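Local structure of putative Nitrogen regulatory protein P-II GlnB (Thiomonas arsenitoxydans, 5D4P) at residues C[8-13]-C[70-75]; C[14-19]-C[84-89]; C[23-28]-C[64-69]. The protein binds adenine nucleotides, ADP and AMP among them, and is probably a PII-type signalling protein that regulates the activity of other proteins. All coordinates share one frame; numbering follows the deposited sequence.

Contact 1. Residues C[8-13]-C[70-75]; sequences PLKKLE and VPEELV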
loop_
_atom_site.group_PDB
_atom_site.type_symbol
_atom_site.label_atom_id
_atom_site.label_comp_id
_atom_site.label_asym_id
_atom_site.label_seq_id
_atom_site.Cartn_x
_atom_site.Cartn_y
_atom_site.Cartn_z
ATOM N N PRO C 8 11.204 -15.198 0.217
ATOM C CA PRO C 8 9.737 -15.123 0.255
ATOM C C PRO C 8 9.186 -14.796 1.644
ATOM O O PRO C 8 9.646 -15.286 2.668
ATOM C CB PRO C 8 9.307 -16.524 -0.174
ATOM C CG PRO C 8 10.434 -17.401 0.256
ATOM C CD PRO C 8 11.685 -16.582 0.082
ATOM N N LEU C 9 8.179 -13.946 1.655
ATOM C CA LEU C 9 7.526 -13.569 2.876
ATOM C C LEU C 9 6.089 -13.254 2.488
ATOM O O LEU C 9 5.763 -13.215 1.295
ATOM C CB LEU C 9 8.212 -12.362 3.506
ATOM C CG LEU C 9 8.332 -12.286 5.022
ATOM C CD1 LEU C 9 9.469 -13.202 5.501
ATOM C CD2 LEU C 9 8.525 -10.859 5.470
ATOM N N LYS C 10 5.229 -13.035 3.474
ATOM C CA LYS C 10 3.878 -12.568 3.192
ATOM C C LYS C 10 3.734 -11.153 3.716
ATOM O O LYS C 10 4.435 -10.755 4.639
ATOM C CB LYS C 10 2.822 -13.474 3.835
ATOM C CG LYS C 10 2.890 -14.938 3.440
ATOM C CD LYS C 10 2.162 -15.225 2.141
ATOM C CE LYS C 10 2.235 -16.712 1.810
ATOM N NZ LYS C 10 1.677 -16.999 0.459
ATOM N N LYS C 11 2.840 -10.380 3.123
ATOM C CA LYS C 11 2.539 -9.073 3.671
ATOM C C LYS C 11 1.036 -8.973 3.892
ATOM O O LYS C 11 0.247 -9.143 2.958
ATOM C CB LYS C 11 3.012 -7.962 2.745
ATOM C CG LYS C 11 3.098 -6.622 3.416
ATOM C CD LYS C 11 3.230 -5.470 2.436
ATOM C CE LYS C 11 1.890 -5.160 1.798
ATOM N NZ LYS C 11 1.943 -3.921 0.978
ATOM N N LEU C 12 0.646 -8.691 5.132
ATOM C CA LEU C 12 -0.763 -8.521 5.463
ATOM C C LEU C 12 -1.128 -7.046 5.439
ATOM O O LEU C 12 -0.423 -6.223 6.028
ATOM C CB LEU C 12 -1.074 -9.103 6.845
ATOM C CG LEU C 12 -1.471 -10.577 6.980
ATOM C CD1 LEU C 12 -0.518 -11.451 6.213
ATOM C CD2 LEU C 12 -1.585 -11.009 8.445
ATOM N N GLU C 13 -2.236 -6.720 4.780
ATOM C CA GLU C 13 -2.857 -5.401 4.910
ATOM C C GLU C 13 -4.188 -5.561 5.648
ATOM O O GLU C 13 -5.097 -6.249 5.159
ATOM C CB GLU C 13 -3.081 -4.739 3.544
ATOM C CG GLU C 13 -1.777 -4.378 2.807
ATOM C CD GLU C 13 -2.008 -3.750 1.448
ATOM O OE1 GLU C 13 -3.157 -3.785 0.952
ATOM O OE2 GLU C 13 -1.026 -3.247 0.859
ATOM N N VAL C 70 5.141 -10.795 7.514
ATOM C CA VAL C 70 5.283 -11.948 8.398
ATOM C C VAL C 70 5.681 -13.206 7.653
ATOM O O VAL C 70 5.305 -13.386 6.503
ATOM C CB VAL C 70 3.962 -12.216 9.164
ATOM C CG1 VAL C 70 3.465 -10.921 9.781
ATOM C CG2 VAL C 70 2.899 -12.776 8.221
ATOM N N PRO C 71 6.435 -14.092 8.317
ATOM C CA PRO C 71 6.775 -15.383 7.714
ATOM C C PRO C 71 5.546 -16.239 7.402
ATOM O O PRO C 71 4.492 -16.090 8.027
ATOM C CB PRO C 71 7.680 -16.052 8.761
ATOM C CG PRO C 71 7.539 -15.257 10.016
ATOM C CD PRO C 71 7.110 -13.874 9.609
ATOM N N GLU C 72 5.687 -17.098 6.394
ATOM C CA GLU C 72 4.588 -17.926 5.934
ATOM C C GLU C 72 3.912 -18.665 7.066
ATOM O O GLU C 72 2.690 -18.749 7.105
ATOM C CB GLU C 72 5.071 -18.954 4.917
ATOM C CG GLU C 72 3.975 -19.920 4.499
ATOM C CD GLU C 72 3.313 -19.553 3.197
ATOM O OE1 GLU C 72 4.001 -19.575 2.155
ATOM O OE2 GLU C 72 2.104 -19.264 3.216
ATOM N N GLU C 73 4.715 -19.195 7.982
ATOM C CA GLU C 73 4.187 -20.014 9.055
ATOM C C GLU C 73 3.236 -19.236 9.968
ATOM O O GLU C 73 2.394 -19.833 10.614
ATOM C CB GLU C 73 5.338 -20.657 9.856
ATOM C CG GLU C 73 6.447 -19.720 10.343
ATOM C CD GLU C 73 7.581 -19.538 9.315
ATOM O OE1 GLU C 73 7.303 -19.472 8.088
ATOM O OE2 GLU C 73 8.763 -19.480 9.740
ATOM N N LEU C 74 3.314 -17.908 9.961
ATOM C CA LEU C 74 2.465 -17.097 10.842
ATOM C C LEU C 74 1.103 -16.751 10.261
ATOM O O LEU C 74 0.170 -16.446 11.009
ATOM C CB LEU C 74 3.161 -15.784 11.189
ATOM C CG LEU C 74 3.770 -15.716 12.568
ATOM C CD1 LEU C 74 4.734 -16.851 12.693
ATOM C CD2 LEU C 74 4.466 -14.391 12.732
ATOM N N VAL C 75 0.978 -16.805 8.936
ATOM C CA VAL C 75 -0.262 -16.374 8.296
ATOM C C VAL C 75 -1.503 -17.129 8.786
ATOM O O VAL C 75 -2.500 -16.514 9.165
ATOM C CB VAL C 75 -0.189 -16.539 6.787
ATOM C CG1 VAL C 75 -1.555 -16.278 6.175
ATOM C CG2 VAL C 75 0.890 -15.601 6.190
HETATM O O HOH W 1 7.945 -16.901 4.567
#

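Contact 2. Residues C[14-19]-C[84-89]; sequences IILEGA and PFFEAH. With BCT (bicarbonate ion), chain M.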
loop_
_atom_site.group_PDB
_atom_site.type_symbol
_atom_site.label_atom_id
_atom_site.label_comp_id
_atom_site.label_asym_id
_atom_site.label_seq_id
_atom_site.Cartn_x
_atom_site.Cartn_y
_atom_site.Cartn_z
ATOM N N ILE C 14 -4.289 -4.935 6.822
ATOM C CA ILE C 14 -5.447 -5.104 7.691
ATOM C C ILE C 14 -6.189 -3.785 7.822
ATOM O O ILE C 14 -5.679 -2.839 8.411
ATOM C CB ILE C 14 -5.033 -5.612 9.078
ATOM C CG1 ILE C 14 -4.220 -6.897 8.946
ATOM C CG2 ILE C 14 -6.269 -5.843 9.970
ATOM C CD1 ILE C 14 -3.257 -7.159 10.133
ATOM N N ILE C 15 -7.378 -3.708 7.236
ATOM C CA ILE C 15 -8.146 -2.472 7.290
ATOM C C ILE C 15 -9.307 -2.590 8.312
ATOM O O ILE C 15 -10.148 -3.495 8.230
ATOM C CB ILE C 15 -8.688 -2.108 5.896
ATOM C CG1 ILE C 15 -7.534 -1.906 4.904
ATOM C CG2 ILE C 15 -9.533 -0.860 5.950
ATOM C CD1 ILE C 15 -7.963 -1.965 3.452
ATOM N N LEU C 16 -9.334 -1.683 9.279
ATOM C CA LEU C 16 -10.342 -1.728 10.342
ATOM C C LEU C 16 -10.434 -0.382 11.079
ATOM O O LEU C 16 -9.571 0.473 10.910
ATOM C CB LEU C 16 -10.032 -2.882 11.321
ATOM C CG LEU C 16 -8.587 -3.025 11.823
ATOM C CD1 LEU C 16 -8.148 -1.802 12.580
ATOM C CD2 LEU C 16 -8.448 -4.243 12.727
ATOM N N GLU C 17 -11.446 -0.213 11.932
ATOM C CA GLU C 17 -11.610 1.044 12.681
ATOM C C GLU C 17 -10.485 1.234 13.705
ATOM O O GLU C 17 -10.073 0.278 14.370
ATOM C CB GLU C 17 -12.998 1.113 13.370
ATOM C CG GLU C 17 -14.203 1.224 12.384
ATOM C CD GLU C 17 -15.582 1.065 13.057
ATOM O OE1 GLU C 17 -15.625 0.947 14.304
ATOM O OE2 GLU C 17 -16.629 1.099 12.345
ATOM N N GLY C 18 -9.986 2.468 13.814
ATOM C CA GLY C 18 -8.875 2.787 14.706
ATOM C C GLY C 18 -9.148 2.440 16.170
ATOM O O GLY C 18 -8.227 2.187 16.947
ATOM N N ALA C 19 -10.423 2.423 16.542
ATOM C CA ALA C 19 -10.832 2.079 17.904
ATOM C C ALA C 19 -10.354 0.679 18.312
ATOM O O ALA C 19 -10.261 0.373 19.492
ATOM C CB ALA C 19 -12.314 2.171 18.033
ATOM N N PRO C 84 -12.461 -14.373 14.438
ATOM C CA PRO C 84 -13.589 -13.936 15.268
ATOM C C PRO C 84 -13.769 -12.417 15.202
ATOM O O PRO C 84 -14.894 -11.935 15.258
ATOM C CB PRO C 84 -13.201 -14.402 16.678
ATOM C CG PRO C 84 -12.116 -15.402 16.479
ATOM C CD PRO C 84 -11.396 -14.988 15.241
ATOM N N PHE C 85 -12.674 -11.679 15.039
ATOM C CA PHE C 85 -12.763 -10.227 15.008
ATOM C C PHE C 85 -13.577 -9.732 13.814
ATOM O O PHE C 85 -14.516 -8.961 14.003
ATOM C CB PHE C 85 -11.369 -9.591 15.004
ATOM C CG PHE C 85 -11.387 -8.082 14.878
ATOM C CD1 PHE C 85 -11.566 -7.279 15.999
ATOM C CD2 PHE C 85 -11.221 -7.468 13.635
ATOM C CE1 PHE C 85 -11.588 -5.899 15.890
ATOM C CE2 PHE C 85 -11.248 -6.086 13.514
ATOM C CZ PHE C 85 -11.434 -5.295 14.645
ATOM N N PHE C 86 -13.225 -10.152 12.595
ATOM C CA PHE C 86 -13.924 -9.653 11.399
ATOM C C PHE C 86 -15.265 -10.335 11.205
ATOM O O PHE C 86 -16.092 -9.931 10.385
ATOM C CB PHE C 86 -13.047 -9.818 10.165
ATOM C CG PHE C 86 -11.915 -8.837 10.122
ATOM C CD1 PHE C 86 -12.168 -7.484 9.968
ATOM C CD2 PHE C 86 -10.607 -9.260 10.290
ATOM C CE1 PHE C 86 -11.144 -6.575 9.942
ATOM C CE2 PHE C 86 -9.576 -8.352 10.271
ATOM C CZ PHE C 86 -9.846 -7.001 10.100
ATOM N N GLU C 87 -15.474 -11.377 11.985
ATOM C CA GLU C 87 -16.769 -12.015 12.090
ATOM C C GLU C 87 -17.699 -11.095 12.921
ATOM O O GLU C 87 -18.934 -11.152 12.827
ATOM C CB GLU C 87 -16.574 -13.402 12.679
ATOM C CG GLU C 87 -17.691 -14.356 12.519
ATOM C CD GLU C 87 -17.296 -15.711 13.059
ATOM O OE1 GLU C 87 -17.832 -16.127 14.114
ATOM O OE2 GLU C 87 -16.429 -16.347 12.418
ATOM N N ALA C 88 -17.075 -10.253 13.744
ATOM C CA ALA C 88 -17.783 -9.347 14.637
ATOM C C ALA C 88 -17.715 -7.863 14.219
ATOM O O ALA C 88 -18.581 -7.062 14.595
ATOM C CB ALA C 88 -17.219 -9.493 16.034
ATOM N N HIS C 89 -16.681 -7.502 13.462
ATOM C CA HIS C 89 -16.398 -6.100 13.130
ATOM C C HIS C 89 -16.162 -5.814 11.658
ATOM O O HIS C 89 -15.882 -6.729 10.880
ATOM C CB HIS C 89 -15.185 -5.599 13.901
ATOM C CG HIS C 89 -15.456 -5.361 15.343
ATOM N ND1 HIS C 89 -16.111 -4.235 15.787
ATOM C CD2 HIS C 89 -15.185 -6.103 16.443
ATOM C CE1 HIS C 89 -16.231 -4.291 17.103
ATOM N NE2 HIS C 89 -15.678 -5.414 17.526
HETATM C C BCT M . -13.966 -7.987 19.698
HETATM O O1 BCT M . -15.039 -7.379 19.717
HETATM O O2 BCT M . -12.794 -7.640 19.870
HETATM O O3 BCT M . -14.055 -9.370 19.281
#

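Contact 3. Residues C[23-28]-C[64-69]; sequences FATDLL and IMIIAA. With ADP (adenosine-5'-diphosphate), chain D.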
loop_
_atom_site.group_PDB
_atom_site.type_symbol
_atom_site.label_atom_id
_atom_site.label_comp_id
_atom_site.label_asym_id
_atom_site.label_seq_id
_atom_site.Cartn_x
_atom_site.Cartn_y
_atom_site.Cartn_z
ATOM N N PHE C 23 -6.386 -4.028 20.068
ATOM C CA PHE C 23 -6.726 -5.437 19.908
ATOM C C PHE C 23 -5.901 -6.071 18.771
ATOM O O PHE C 23 -5.423 -7.203 18.882
ATOM C CB PHE C 23 -8.215 -5.615 19.620
ATOM C CG PHE C 23 -8.580 -7.023 19.229
ATOM C CD1 PHE C 23 -8.862 -7.974 20.204
ATOM C CD2 PHE C 23 -8.613 -7.406 17.897
ATOM C CE1 PHE C 23 -9.183 -9.273 19.854
ATOM C CE2 PHE C 23 -8.929 -8.703 17.539
ATOM C CZ PHE C 23 -9.211 -9.638 18.516
ATOM N N ALA C 24 -5.784 -5.341 17.666
ATOM C CA ALA C 24 -5.083 -5.825 16.482
ATOM C C ALA C 24 -3.584 -5.961 16.718
ATOM O O ALA C 24 -2.985 -6.983 16.385
ATOM C CB ALA C 24 -5.349 -4.902 15.287
ATOM N N THR C 25 -2.972 -4.924 17.274
ATOM C CA THR C 25 -1.533 -4.951 17.459
ATOM C C THR C 25 -1.184 -5.928 18.595
ATOM O O THR C 25 -0.116 -6.547 18.569
ATOM C CB THR C 25 -0.959 -3.539 17.733
ATOM O OG1 THR C 25 -1.491 -3.015 18.946
ATOM C CG2 THR C 25 -1.288 -2.589 16.584
ATOM N N ASP C 26 -2.087 -6.082 19.573
ATOM C CA ASP C 26 -1.918 -7.099 20.631
ATOM C C ASP C 26 -1.842 -8.478 20.001
ATOM O O ASP C 26 -0.952 -9.267 20.307
ATOM C CB ASP C 26 -3.067 -7.089 21.653
ATOM C CG ASP C 26 -2.908 -6.022 22.736
ATOM O OD1 ASP C 26 -1.830 -5.404 22.829
ATOM O OD2 ASP C 26 -3.869 -5.810 23.509
ATOM N N LEU C 27 -2.776 -8.749 19.096
ATOM C CA LEU C 27 -2.823 -10.023 18.396
ATOM C C LEU C 27 -1.549 -10.248 17.589
ATOM O O LEU C 27 -0.983 -11.345 17.611
ATOM C CB LEU C 27 -4.038 -10.087 17.473
ATOM C CG LEU C 27 -4.157 -11.387 16.674
ATOM C CD1 LEU C 27 -4.096 -12.601 17.607
ATOM C CD2 LEU C 27 -5.422 -11.399 15.820
ATOM N N LEU C 28 -1.093 -9.208 16.889
ATOM C CA LEU C 28 0.128 -9.318 16.090
ATOM C C LEU C 28 1.329 -9.637 16.992
ATOM O O LEU C 28 2.110 -10.550 16.703
ATOM C CB LEU C 28 0.369 -8.036 15.266
ATOM C CG LEU C 28 -0.630 -7.752 14.121
ATOM C CD1 LEU C 28 -0.463 -6.348 13.516
ATOM C CD2 LEU C 28 -0.490 -8.784 13.011
ATOM N N ILE C 64 -8.207 2.889 9.777
ATOM C CA ILE C 64 -6.760 2.718 9.614
ATOM C C ILE C 64 -6.425 1.448 8.859
ATOM O O ILE C 64 -7.275 0.567 8.712
ATOM C CB ILE C 64 -6.025 2.669 10.961
ATOM C CG1 ILE C 64 -6.369 1.373 11.702
ATOM C CG2 ILE C 64 -6.325 3.931 11.793
ATOM C CD1 ILE C 64 -5.616 1.172 13.001
ATOM N N MET C 65 -5.192 1.377 8.359
ATOM C CA MET C 65 -4.659 0.150 7.780
ATOM C C MET C 65 -3.335 -0.263 8.454
ATOM O O MET C 65 -2.394 0.522 8.556
ATOM C CB MET C 65 -4.458 0.291 6.256
ATOM C CG MET C 65 -3.843 -0.965 5.603
ATOM S SD MET C 65 -3.726 -0.907 3.778
ATOM C CE MET C 65 -2.643 0.492 3.620
ATOM N N ILE C 66 -3.292 -1.494 8.944
ATOM C CA ILE C 66 -2.096 -2.044 9.556
ATOM C C ILE C 66 -1.375 -2.958 8.576
ATOM O O ILE C 66 -1.934 -3.977 8.159
ATOM C CB ILE C 66 -2.444 -2.834 10.832
ATOM C CG1 ILE C 66 -3.145 -1.918 11.843
ATOM C CG2 ILE C 66 -1.193 -3.474 11.430
ATOM C CD1 ILE C 66 -3.772 -2.665 12.986
ATOM N N ILE C 67 -0.130 -2.600 8.237
ATOM C CA ILE C 67 0.706 -3.376 7.313
ATOM C C ILE C 67 1.693 -4.213 8.097
ATOM O O ILE C 67 2.488 -3.672 8.878
ATOM C CB ILE C 67 1.507 -2.474 6.350
ATOM C CG1 ILE C 67 0.585 -1.492 5.632
ATOM C CG2 ILE C 67 2.337 -3.326 5.384
ATOM C CD1 ILE C 67 1.304 -0.297 5.053
ATOM N N ALA C 68 1.658 -5.528 7.900
ATOM C CA ALA C 68 2.536 -6.401 8.668
ATOM C C ALA C 68 3.174 -7.461 7.795
ATOM O O ALA C 68 2.481 -8.291 7.208
ATOM C CB ALA C 68 1.774 -7.048 9.824
ATOM N N ALA C 69 4.496 -7.406 7.680
ATOM C CA ALA C 69 5.234 -8.432 6.952
ATOM C C ALA C 69 5.564 -9.589 7.885
ATOM O O ALA C 69 6.181 -9.394 8.932
ATOM C CB ALA C 69 6.495 -7.851 6.336
HETATM P PB ADP D . 14.092 -0.249 15.141
HETATM O O1B ADP D . 13.050 0.239 16.117
HETATM O O2B ADP D . 15.275 0.667 14.975
HETATM O O3B ADP D . 14.483 -1.697 15.322
HETATM P PA ADP D . 13.090 -1.254 12.609
HETATM O O1A ADP D . 12.997 -2.627 13.232
HETATM O O2A ADP D . 14.033 -1.013 11.451
HETATM O O3A ADP D . 13.308 -0.113 13.730
HETATM O "O5'" ADP D . 11.630 -0.872 12.027
HETATM C "C5'" ADP D . 11.429 0.441 11.500
HETATM C "C4'" ADP D . 10.000 0.632 11.022
HETATM O "O4'" ADP D . 9.794 -0.187 9.879
HETATM C "C3'" ADP D . 8.944 0.179 12.023
HETATM O "O3'" ADP D . 8.548 1.233 12.893
HETATM C "C2'" ADP D . 7.797 -0.251 11.133
HETATM O "O2'" ADP D . 7.018 0.883 10.783
HETATM C "C1'" ADP D . 8.486 -0.748 9.877
HETATM N N9 ADP D . 8.570 -2.214 10.025
HETATM C C8 ADP D . 9.545 -2.921 10.644
HETATM N N7 ADP D . 9.277 -4.248 10.615
HETATM C C5 ADP D . 8.102 -4.389 9.966
HETATM C C6 ADP D . 7.227 -5.514 9.571
HETATM N N6 ADP D . 7.554 -6.799 9.866
HETATM N N1 ADP D . 6.090 -5.212 8.907
HETATM C C2 ADP D . 5.734 -3.944 8.596
HETATM N N3 ADP D . 6.471 -2.874 8.925
HETATM C C4 ADP D . 7.641 -3.043 9.589
#

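Contact 1. Residues C[8-13]-C[70-75]
Lys-10 and Val-70 form an antiparallel hydrogen-bonded pair, Lys-10 N giving to Val-70 O at 3.1 Å and Val-70 N to Lys-10 O at 3.0 Å, just where strand 63-70 ends and the chain turns into helix 72-88. The side chain of Lys-10 leaves the sheet on the same face as that of Val-70 and bends at its second torsion (chi2 -84°), which lays its methylenes across Val-75 of the first helical turn. CG of Lys-10 lies a tight 3.5 Å from CG2 of Val-75. Further out, the ammonium group forms its main salt bridge with Asp-97 on strand 92-100; the one to Glu-72 is secondary and long, NZ to OE2 3.6 Å. Leu-12, on the same face, brings CD1 to 4.2 Å from CG2 of Val-70. Leu-9 points to the other face, its CG resting 3.5 Å from Val-70 O. Pro-71, which has no N-H to offer a neighbouring strand, suits the point where pairing stops; one residue on, a water bridges Pro-8 O and Glu-72 N. Lysine fits a place that needs both a greasy stem and a charged tip: the stem covers Val-75, while the Asp-97 carboxylate, with a lesser share from Glu-72, would probably favour the charged amine and tie this inner strand to the start of the helix.

Contact 2. Residues C[14-19]-C[84-89]
Phe-85 and Phe-86, neighbours on the last turns of helix 72-88, both push their rings against strand 14-17, and Leu-16 meets the two of them. Its CD2 methyl comes within 3.4 Å of CE2 of Phe-85 and 4.1 Å of CZ of Phe-86. That methyl is placed by an uncommon leucine torsion, CG sitting between the backbone N and the carbonyl carbon (chi1 47°). Ile-14, two residues back and on the same face of the sheet, sets CG2 at the edge of the Phe-86 ring, 3.8 Å from CZ and in the ring plane. CE1 of Phe-86 lies 3.7 Å from the backbone O of Ile-15, whose own side chain points away to the other face and touches a bound ADP. Phenylalanines suit this place because their long, apolar rings fill the usual helix-to-sheet spacing: the axes of segments 14-17 and 84-88 approach to 10.9 Å and cross at 51°. This is the helix-on-sheet layer of the ferredoxin-like PII fold, in which two helices cover one face of an antiparallel sheet. The aromatic pair is itself ordered: CD2 of Phe-85 stands 3.6 Å above the centre of the Phe-86 ring, while CB of His-89 lies over a face of Phe-85 toward its rim. Phe-85 also meets the rings of Phe-23 and His-20. Beyond this shell, His-89 uses NE2 to bind O1 of a bicarbonate ion, probably from the crystallisation liquor, at 3.0 Å in a bent bond of 142°.

Contact 3. Residues C[23-28]-C[64-69]
Ala-69 N donates to N1 of the adenine of ADP at 3.0 Å, in a nearly straight bond of 176°, and the exocyclic N6 of the base returns a bond to Ala-69 O at 3.1 Å. One residue's backbone thus reads both polar positions on that edge of the base, and the small side chain of alanine, its CB 3.7 Å from N1, lets the base come up to the backbone. The base lies beside the strand's edge, whereas the face carrying Ile-66 and Ala-68 is covered by helix 21-31, which runs almost parallel to the strand, the segment axes 7° from parallel and 10.7 Å apart at their closest. Ile-66 has the largest share of the contact, one branch to each of two helix positions. Its CD1 meets CB of Ala-24 at 3.6 Å, with the methyl of Thr-25 more distant; its CG2 meets CD1 of Leu-28, also at 3.6 Å. The torsion chi1 of -59° puts CG2 opposite the backbone N, on the side toward Leu-28, and the two side chains lie alongside each other, running opposite ways. The other methyl of Leu-28, CD2, lies 4.3 Å from CB of Ala-68. The small Ala-24 lets the helix settle close over the long isoleucine, whereas the longer Leu-28 makes up the distance to Ala-68. Ser-47, Gly-49, Ser-90 and Gly-91 of the third subunit, with Thr-37 and Lys-105 of this chain, also hydrogen-bond the nucleotide: an intersubunit cleft, as is characteristic of trimeric PII proteins.

From the N terminus, strand 7-17 supplies 8-13 to contact 1 and, with the turn that follows, 14-19 to contact 2. The chain next enters helix 21-31, whose residues 23-28 are met later by strand 63-70, which closes contact 3. The end of that strand and the start of helix 72-88 close contact 1, the helix end contact 2, so these two loops cross, while the loop of contact 3 falls within both. Contacts 1 and 2 fasten the two ends of helix 72-88 to one strand, and contact 3 sets helix 21-31 on the neighbouring strand. Backbone pairing of Leu-12 with Ala-68 and Ile-14 with Ile-66 joins the three, and Phe-23 packing on Phe-85 links the helices.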